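Phosphodiesterase (Salpingoeca rosetta, PDB 7CJ3) is a retinal-containing membrane protein whose transmembrane domain has the bacteriorhodopsin-like, rhodopsin-type helical fold. Local coordinates at residues N44-A47 against S48-F52. Numbering follows the deposited sequence.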
ATOM      1  N   ASN B  44      -0.613  -7.218 -29.716  1.00 34.55           N
ATOM      2  CA  ASN B  44      -0.518  -8.611 -30.235  1.00 38.84           C
ATOM      3  C   ASN B  44      -0.741  -9.551 -29.044  1.00 42.27           C
ATOM      4  O   ASN B  44       0.167  -9.750 -28.224  1.00 41.05           O
ATOM      5  CB  ASN B  44       0.832  -8.859 -30.936  1.00 40.05           C
ATOM      6  CG  ASN B  44       0.978 -10.249 -31.525  1.00 42.04           C
ATOM      7  OD1 ASN B  44       0.368 -11.226 -31.086  1.00 46.79           O
ATOM      8  ND2 ASN B  44       1.902 -10.377 -32.453  1.00 43.21           N
ATOM      9  N   PRO B  45      -1.955 -10.131 -28.902  1.00 40.26           N
ATOM     10  CA  PRO B  45      -2.325 -10.956 -27.746  1.00 38.68           C
ATOM     11  C   PRO B  45      -1.493 -12.230 -27.548  1.00 38.59           C
ATOM     12  O   PRO B  45      -1.278 -12.592 -26.408  1.00 39.66           O
ATOM     13  CB  PRO B  45      -3.769 -11.393 -28.030  1.00 41.70           C
ATOM     14  CG  PRO B  45      -4.292 -10.373 -29.002  1.00 42.40           C
ATOM     15  CD  PRO B  45      -3.089  -9.967 -29.819  1.00 44.11           C
ATOM     16  N   GLU B  46      -1.095 -12.887 -28.641  1.00 39.49           N
ATOM     17  CA  GLU B  46      -0.222 -14.096 -28.635  1.00 41.53           C
ATOM     18  C   GLU B  46       1.146 -13.713 -28.034  1.00 43.55           C
ATOM     19  O   GLU B  46       1.738 -14.525 -27.293  1.00 37.73           O
ATOM     20  CB  GLU B  46      -0.072 -14.634 -30.066  1.00 43.57           C
ATOM     21  CG  GLU B  46       0.647 -15.967 -30.145  1.00 47.07           C
ATOM     22  CD  GLU B  46      -0.108 -17.097 -29.461  1.00 49.65           C
ATOM     23  OE1 GLU B  46      -1.302 -17.258 -29.752  1.00 48.84           O
ATOM     24  OE2 GLU B  46       0.484 -17.766 -28.600  1.00 54.15           O
ATOM     25  N   ALA B  47       1.625 -12.507 -28.346  1.00 39.58           N
ATOM     26  CA  ALA B  47       2.888 -11.938 -27.835  1.00 37.36           C
ATOM     27  C   ALA B  47       2.766 -11.744 -26.322  1.00 35.88           C
ATOM     28  O   ALA B  47       3.667 -12.252 -25.627  1.00 36.79           O
ATOM     29  CB  ALA B  47       3.231 -10.647 -28.555  1.00 38.58           C
ATOM     30  N   SER B  48       1.709 -11.077 -25.824  1.00 32.09           N
ATOM     31  CA  SER B  48       1.557 -10.803 -24.369  1.00 33.60           C
ATOM     32  C   SER B  48       1.355 -12.111 -23.609  1.00 31.38           C
ATOM     33  O   SER B  48       1.892 -12.221 -22.501  1.00 28.88           O
ATOM     34  CB  SER B  48       0.560  -9.775 -23.995  1.00 34.14           C
ATOM     35  OG  SER B  48      -0.269  -9.442 -25.070  1.00 37.38           O
ATOM     36  N   ARG B  49       0.649 -13.080 -24.181  1.00 33.51           N
ATOM     37  CA  ARG B  49       0.446 -14.424 -23.573  1.00 35.60           C
ATOM     38  C   ARG B  49       1.825 -15.064 -23.323  1.00 35.69           C
ATOM     39  O   ARG B  49       2.028 -15.611 -22.221  1.00 38.12           O
ATOM     40  CB  ARG B  49      -0.477 -15.252 -24.473  1.00 37.82           C
ATOM     41  CG  ARG B  49      -0.799 -16.659 -23.994  1.00 44.42           C
ATOM     42  CD  ARG B  49      -0.618 -17.608 -25.173  1.00 51.17           C
ATOM     43  NE  ARG B  49      -1.038 -18.980 -24.913  1.00 56.78           N
ATOM     44  CZ  ARG B  49      -0.708 -20.045 -25.660  1.00 61.65           C
ATOM     45  NH1 ARG B  49       0.068 -19.925 -26.724  1.00 60.50           N
ATOM     46  NH2 ARG B  49      -1.156 -21.244 -25.339  1.00 64.52           N
ATOM     47  N   ARG B  50       2.745 -14.975 -24.287  1.00 35.96           N
ATOM     48  CA  ARG B  50       4.109 -15.573 -24.212  1.00 39.28           C
ATOM     49  C   ARG B  50       4.979 -14.811 -23.198  1.00 39.38           C
ATOM     50  O   ARG B  50       5.803 -15.468 -22.510  1.00 39.20           O
ATOM     51  CB  ARG B  50       4.771 -15.653 -25.590  1.00 41.02           C
ATOM     52  CG  ARG B  50       4.162 -16.723 -26.485  1.00 45.98           C
ATOM     53  CD  ARG B  50       5.177 -17.710 -27.032  1.00 53.99           C
ATOM     54  NE  ARG B  50       4.471 -18.698 -27.839  1.00 58.75           N
ATOM     55  CZ  ARG B  50       3.952 -18.470 -29.042  1.00 60.13           C
ATOM     56  NH1 ARG B  50       4.082 -17.287 -29.619  1.00 64.42           N
ATOM     57  NH2 ARG B  50       3.308 -19.436 -29.678  1.00 63.53           N
ATOM     58  N   VAL B  51       4.813 -13.488 -23.104  1.00 36.00           N
ATOM     59  CA  VAL B  51       5.575 -12.624 -22.157  1.00 34.71           C
ATOM     60  C   VAL B  51       5.199 -13.026 -20.739  1.00 34.18           C
ATOM     61  O   VAL B  51       6.137 -13.256 -19.927  1.00 38.83           O
ATOM     62  CB  VAL B  51       5.347 -11.123 -22.401  1.00 34.51           C
ATOM     63  CG1 VAL B  51       5.735 -10.289 -21.199  1.00 36.13           C
ATOM     64  CG2 VAL B  51       6.133 -10.649 -23.614  1.00 35.02           C
ATOM     65  N   PHE B  52       3.897 -13.113 -20.466  1.00 33.08           N
ATOM     66  CA  PHE B  52       3.344 -13.429 -19.120  1.00 30.92           C
ATOM     67  C   PHE B  52       3.552 -14.918 -18.814  1.00 28.07           C
ATOM     68  O   PHE B  52       3.554 -15.252 -17.637  1.00 28.37           O
ATOM     69  CB  PHE B  52       1.888 -12.962 -19.002  1.00 28.74           C
ATOM     70  CG  PHE B  52       1.713 -11.464 -18.911  1.00 32.03           C
ATOM     71  CD1 PHE B  52       2.285 -10.739 -17.875  1.00 33.20           C
ATOM     72  CD2 PHE B  52       0.961 -10.772 -19.851  1.00 32.88           C
ATOM     73  CE1 PHE B  52       2.138  -9.361 -17.803  1.00 37.65           C
ATOM     74  CE2 PHE B  52       0.789  -9.397 -19.768  1.00 33.11           C
ATOM     75  CZ  PHE B  52       1.381  -8.688 -18.750  1.00 37.05           C
TER
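S48 and N44 make the first i to i+4 bond of one continuous helix, S48 N lying 3.1 Å from N44 O. The same pattern continues with R49 N to P45 O, R50 N to E46 O and V51 N to A47 O, the last at 3.0 Å. At the start of the helix, the N44 side chain folds back so that OD1 accepts from A47 N at 3.3 Å; the donor stands above the plane of the amide carbonyl. E46 carries the side-chain contact. Its CG is anti to the backbone N (chi1 -172°) and the chain bends at chi2, so that the E46 and R49 side chains run side by side in the same direction. There OE2 uses its syn lone pair to accept from R49 NH1 at 2.9 Å, with the carboxylate and guanidinium planes 85° apart. The same oxygen sits over one face of the R50 guanidinium, 3.5 Å from NH2, an attraction of charges with no N-H aimed at it. S48 OG hydrogen-bonds N113, while A47 and V51 rest on F116. This is an N-capped helix start with an i to i+3 and i to i+4 salt-bridge network, on the short surface helix 45-54, which follows helix 17-41 and precedes helix 58-81 in the chain.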